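Local structure of nucleoside diphosphate kinase (Pyrobaculum aerophilum, 1XQI) at residues V128-R132 with A173-P177; R149-D155 with V167-V171. The protein probably transfers the gamma phosphate of ATP to nucleoside diphosphates by a ping-pong mechanism through a phosphohistidine intermediate, making nucleoside triphosphates other than ATP. The protein carries 6 engineered substitutions. One frame throughout, in Å; residues are numbered along the deposited sequence.

Interaction 1. Residues V128-R132 with A173-P177; sequences VEIVR and ASDSP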
# COMPACT_ATOMS: atom_id res chain seq x y z
N VAL A 128 -4.48 14.56 12.22
CA VAL A 128 -4.22 15.58 11.21
C VAL A 128 -3.00 16.38 11.59
O VAL A 128 -2.08 16.53 10.76
CB VAL A 128 -5.47 16.48 10.94
CG1 VAL A 128 -5.14 17.75 10.13
CG2 VAL A 128 -6.54 15.72 10.22
N GLU A 129 -2.97 16.89 12.83
CA GLU A 129 -1.79 17.59 13.32
C GLU A 129 -0.55 16.67 13.39
O GLU A 129 0.56 17.10 13.03
CB GLU A 129 -1.98 18.15 14.72
CG GLU A 129 -3.21 18.89 14.98
CD GLU A 129 -3.59 18.77 16.47
OE1 GLU A 129 -4.82 18.54 16.75
OE2 GLU A 129 -2.66 18.87 17.36
N ILE A 130 -0.75 15.45 13.92
CA ILE A 130 0.32 14.46 14.11
C ILE A 130 1.10 14.27 12.80
O ILE A 130 2.32 14.54 12.73
CB ILE A 130 -0.21 13.08 14.64
CG1 ILE A 130 -0.64 13.14 16.10
CG2 ILE A 130 0.85 11.98 14.43
CD1 ILE A 130 0.31 13.89 16.98
N VAL A 131 0.36 13.84 11.77
CA VAL A 131 0.83 13.72 10.39
C VAL A 131 1.40 15.02 9.81
O VAL A 131 2.46 15.01 9.18
CB VAL A 131 -0.29 13.12 9.48
CG1 VAL A 131 0.11 13.13 8.02
CG2 VAL A 131 -0.65 11.67 9.96
N ARG A 132 0.74 16.15 10.00
CA ARG A 132 1.38 17.41 9.68
C ARG A 132 2.71 17.63 10.43
O ARG A 132 3.69 18.10 9.82
CB ARG A 132 0.43 18.56 9.90
CG ARG A 132 -0.51 18.78 8.76
CD ARG A 132 -1.55 19.80 9.19
NE ARG A 132 -1.53 20.94 8.29
CZ ARG A 132 -1.11 22.14 8.64
NH1 ARG A 132 -0.68 22.38 9.89
NH2 ARG A 132 -1.13 23.11 7.75
N ALA A 173 -0.73 16.14 2.88
CA ALA A 173 -1.43 15.79 4.10
C ALA A 173 -2.62 16.73 4.26
O ALA A 173 -2.49 17.95 3.99
CB ALA A 173 -0.52 15.88 5.32
N SER A 174 -3.77 16.19 4.72
CA SER A 174 -4.91 17.03 4.98
C SER A 174 -4.47 18.06 6.01
O SER A 174 -3.70 17.75 6.92
CB SER A 174 -6.11 16.24 5.48
OG SER A 174 -6.52 15.27 4.53
N ASP A 175 -4.94 19.29 5.81
CA ASP A 175 -4.48 20.40 6.62
C ASP A 175 -5.50 20.75 7.63
O ASP A 175 -5.32 21.75 8.29
CB ASP A 175 -4.13 21.65 5.78
CG ASP A 175 -5.38 22.41 5.27
OD1 ASP A 175 -5.21 23.55 4.74
OD2 ASP A 175 -6.54 21.89 5.39
N SER A 176 -6.58 19.98 7.72
CA SER A 176 -7.61 20.16 8.78
C SER A 176 -8.57 18.97 8.75
O SER A 176 -8.73 18.40 7.67
CB SER A 176 -8.41 21.47 8.60
OG SER A 176 -9.32 21.37 7.54
N PRO A 177 -9.22 18.61 9.91
CA PRO A 177 -10.22 17.49 9.87
C PRO A 177 -11.29 17.71 8.81
O PRO A 177 -11.66 16.78 8.09
CB PRO A 177 -10.87 17.52 11.26
CG PRO A 177 -10.35 18.76 11.96
CD PRO A 177 -9.09 19.18 11.27
O HOH W 1 -2.63 15.81 8.10
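V128 and R132, one turn apart on helix 127-135, bracket the chain as it leaves strand 171-173 for helix 177-187. V128 lays both methyls against backbone: CG1 sits 3.5 Å from S174 O and also touches the S176 peptide nitrogen, while CG2 reaches the start of the next helix, 4.0 Å from P177 N. Having CG1 anti to the backbone N (chi1 167°) sets it against the S174-S176 peptides and CG2 beside P177. R132 passes its aliphatic part over the same turn. Its CD lies 3.7 Å from S174 O, and NE is 3.4 Å from D175 CA. The guanidinium has D175 O over one face and S174 O at its edge, near its plane. R132 and D175 run alongside each other in the same direction, yet their charged groups do not meet: NH2 and OD1 of D175 stay 5.1 Å apart, with the two planes turned by 63°. On the inner side V131 CG1 touches A173 CB at 3.9 Å, and the valine continues onto T18 and L20 of strand 17-22. Between the segments a single water donates to V128 O and to S174 O, at 2.8 and 2.5 Å; V128 O also accepts the helical bond from R132 N. Further out, S174 OG bonds E183 of helix 177-187, and S176, at the N-cap of that helix, caps E179 N. H172, the predicted phosphohistidine, immediately precedes A173, and R132 is an ATP-binding residue by similarity. The contact rests on van der Waals packing, largely of side chains against backbone, and on a water shared by two carbonyls; the opposite charges of R132 and D175 probably attract only at long range, which would be in keeping with that ATP-binding role.

Interaction 2. Residues R149-D155 with V167-V171; sequences RGDYSID and VFNLV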
# COMPACT_ATOMS: atom_id res chain seq x y z
N ARG A 149 9.99 15.49 5.37
CA ARG A 149 10.49 16.31 4.30
C ARG A 149 11.98 16.67 4.53
O ARG A 149 12.76 16.75 3.56
CB ARG A 149 9.55 17.49 3.97
CG ARG A 149 8.11 16.95 3.76
CD ARG A 149 7.23 17.59 2.70
NE ARG A 149 6.44 18.62 3.32
CZ ARG A 149 5.15 18.94 3.06
NH1 ARG A 149 4.40 18.32 2.13
NH2 ARG A 149 4.63 19.93 3.76
N GLY A 150 12.41 16.77 5.79
CA GLY A 150 13.85 17.07 6.02
C GLY A 150 14.76 15.85 5.83
O GLY A 150 15.93 15.98 5.46
N ASP A 151 14.26 14.67 6.12
CA ASP A 151 15.10 13.49 5.97
C ASP A 151 15.16 12.97 4.55
O ASP A 151 16.16 12.33 4.20
CB ASP A 151 14.71 12.36 6.95
CG ASP A 151 14.91 12.74 8.39
OD1 ASP A 151 14.10 12.27 9.21
OD2 ASP A 151 15.84 13.52 8.73
N TYR A 152 14.14 13.21 3.73
CA TYR A 152 14.07 12.56 2.39
C TYR A 152 14.13 13.44 1.16
O TYR A 152 13.96 12.97 0.03
CB TYR A 152 12.86 11.61 2.25
CG TYR A 152 12.90 10.46 3.19
CD1 TYR A 152 12.16 10.47 4.36
CD2 TYR A 152 13.70 9.36 2.93
CE1 TYR A 152 12.21 9.40 5.25
CE2 TYR A 152 13.76 8.28 3.82
CZ TYR A 152 13.02 8.32 4.98
OH TYR A 152 13.10 7.26 5.85
N SER A 153 14.40 14.72 1.34
CA SER A 153 14.37 15.61 0.22
C SER A 153 15.21 16.81 0.55
O SER A 153 15.32 17.21 1.75
CB SER A 153 12.91 16.04 -0.07
OG SER A 153 12.87 17.00 -1.11
N ILE A 154 15.80 17.37 -0.53
CA ILE A 154 16.67 18.55 -0.46
C ILE A 154 16.17 19.63 -1.41
O ILE A 154 16.93 20.53 -1.81
CB ILE A 154 18.17 18.18 -0.83
CG1 ILE A 154 18.25 17.60 -2.24
CG2 ILE A 154 18.73 17.21 0.21
CD1 ILE A 154 19.66 17.14 -2.68
N ASP A 155 14.90 19.51 -1.81
CA ASP A 155 14.28 20.45 -2.71
C ASP A 155 14.00 21.80 -2.04
O ASP A 155 13.88 21.89 -0.81
CB ASP A 155 13.00 19.88 -3.33
CG ASP A 155 12.66 20.56 -4.65
OD1 ASP A 155 13.60 21.07 -5.32
OD2 ASP A 155 11.46 20.57 -5.02
N VAL A 167 7.31 22.56 -5.81
CA VAL A 167 8.28 21.88 -4.96
C VAL A 167 7.97 20.37 -4.95
O VAL A 167 6.79 19.95 -4.87
CB VAL A 167 8.27 22.48 -3.54
CG1 VAL A 167 9.23 21.73 -2.62
CG2 VAL A 167 8.66 23.96 -3.62
N PHE A 168 9.02 19.58 -5.06
CA PHE A 168 8.88 18.13 -4.98
C PHE A 168 8.96 17.76 -3.50
O PHE A 168 10.01 17.33 -3.02
CB PHE A 168 9.98 17.46 -5.83
CG PHE A 168 9.62 17.32 -7.31
CD1 PHE A 168 10.30 16.39 -8.13
CD2 PHE A 168 8.60 18.08 -7.89
CE1 PHE A 168 9.98 16.23 -9.49
CE2 PHE A 168 8.26 17.93 -9.25
CZ PHE A 168 8.95 17.01 -10.05
N ASN A 169 7.87 17.97 -2.76
CA ASN A 169 7.91 17.77 -1.32
C ASN A 169 7.26 16.47 -0.81
O ASN A 169 6.75 16.41 0.32
CB ASN A 169 7.32 18.97 -0.64
CG ASN A 169 5.88 19.18 -0.97
OD1 ASN A 169 5.34 20.26 -0.73
ND2 ASN A 169 5.22 18.17 -1.50
N LEU A 170 7.25 15.46 -1.67
CA LEU A 170 7.02 14.04 -1.30
C LEU A 170 5.58 13.68 -1.04
O LEU A 170 5.14 12.66 -1.54
CB LEU A 170 7.88 13.59 -0.12
CG LEU A 170 9.35 13.98 -0.24
CD1 LEU A 170 10.04 13.61 1.06
CD2 LEU A 170 10.00 13.34 -1.47
N VAL A 171 4.87 14.51 -0.27
CA VAL A 171 3.54 14.15 0.23
C VAL A 171 2.59 15.33 0.27
O VAL A 171 3.01 16.51 0.24
CB VAL A 171 3.62 13.50 1.64
CG1 VAL A 171 4.72 12.43 1.67
CG2 VAL A 171 3.88 14.53 2.74
O HOH W 2 12.38 15.86 -3.46
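R149 and N169 meet in a helix-to-loop contact, polar at R149 and apolar round L170, where helix 148-152 and the turn after it pack on the loop leading into strand 171-173. The R149 chain runs alongside N169, pointing the same way, and its bends at chi2 and chi3 carry the guanidinium beside the amide, the planes 23° apart. NH1 approaches N169 CG to 3.5 Å, with OD1 over one guanidinium face; V171 O lies at the edge, in plane, 3.0 Å from NH1. NE and NH2 make weak hydrogen bonds to the carbonyls of P137 and G136. With an alanine here, the N169 amide would probably lose its flat neighbour, and the G136 and P137 carbonyls their weak donors. At the far end F168 N donates a nearly straight bond (2.6 Å, 165°) to D155 OD2, the N-H pointing almost straight down the carboxylate C-O bond; this oxygen also takes a salt bridge from R165, whose guanidinium makes a cation-pi contact with the F168 ring. To one side, L170 CD1 packs on Y152 CB at 3.7 Å and on S153 CB at 3.9 Å. A water links S153 OG to F168 O, to which it donates. F168 centres an inverse gamma turn, directly ahead of N169. R149 and N169 are both ATP-binding by similarity, and the N169 side chain lies close to those of K23 and T138, which are too, an arrangement consistent with the nucleotide site of the NDK family.

In the fold
From the N terminus, strand 17-22 comes first and later takes its place in the sheet between 117-123 and 171-173. After strand 117-123 the chain enters helix 127-135, the first half of interaction 1, and then reaches helix 148-152, where the first half of interaction 2 begins. Helix 157-162 follows, and residues 167-171 return to close this inner loop; 173-177 then close the outer one, so interaction 2 is nested within interaction 1. Their centres lie about 17 Å apart. Together they join helix 148-152 to the start, and helix 127-135 to the end, of strand 171-173, an outermost strand of this chain's sheet, with H172, the predicted phosphohistidine, between their closing segments.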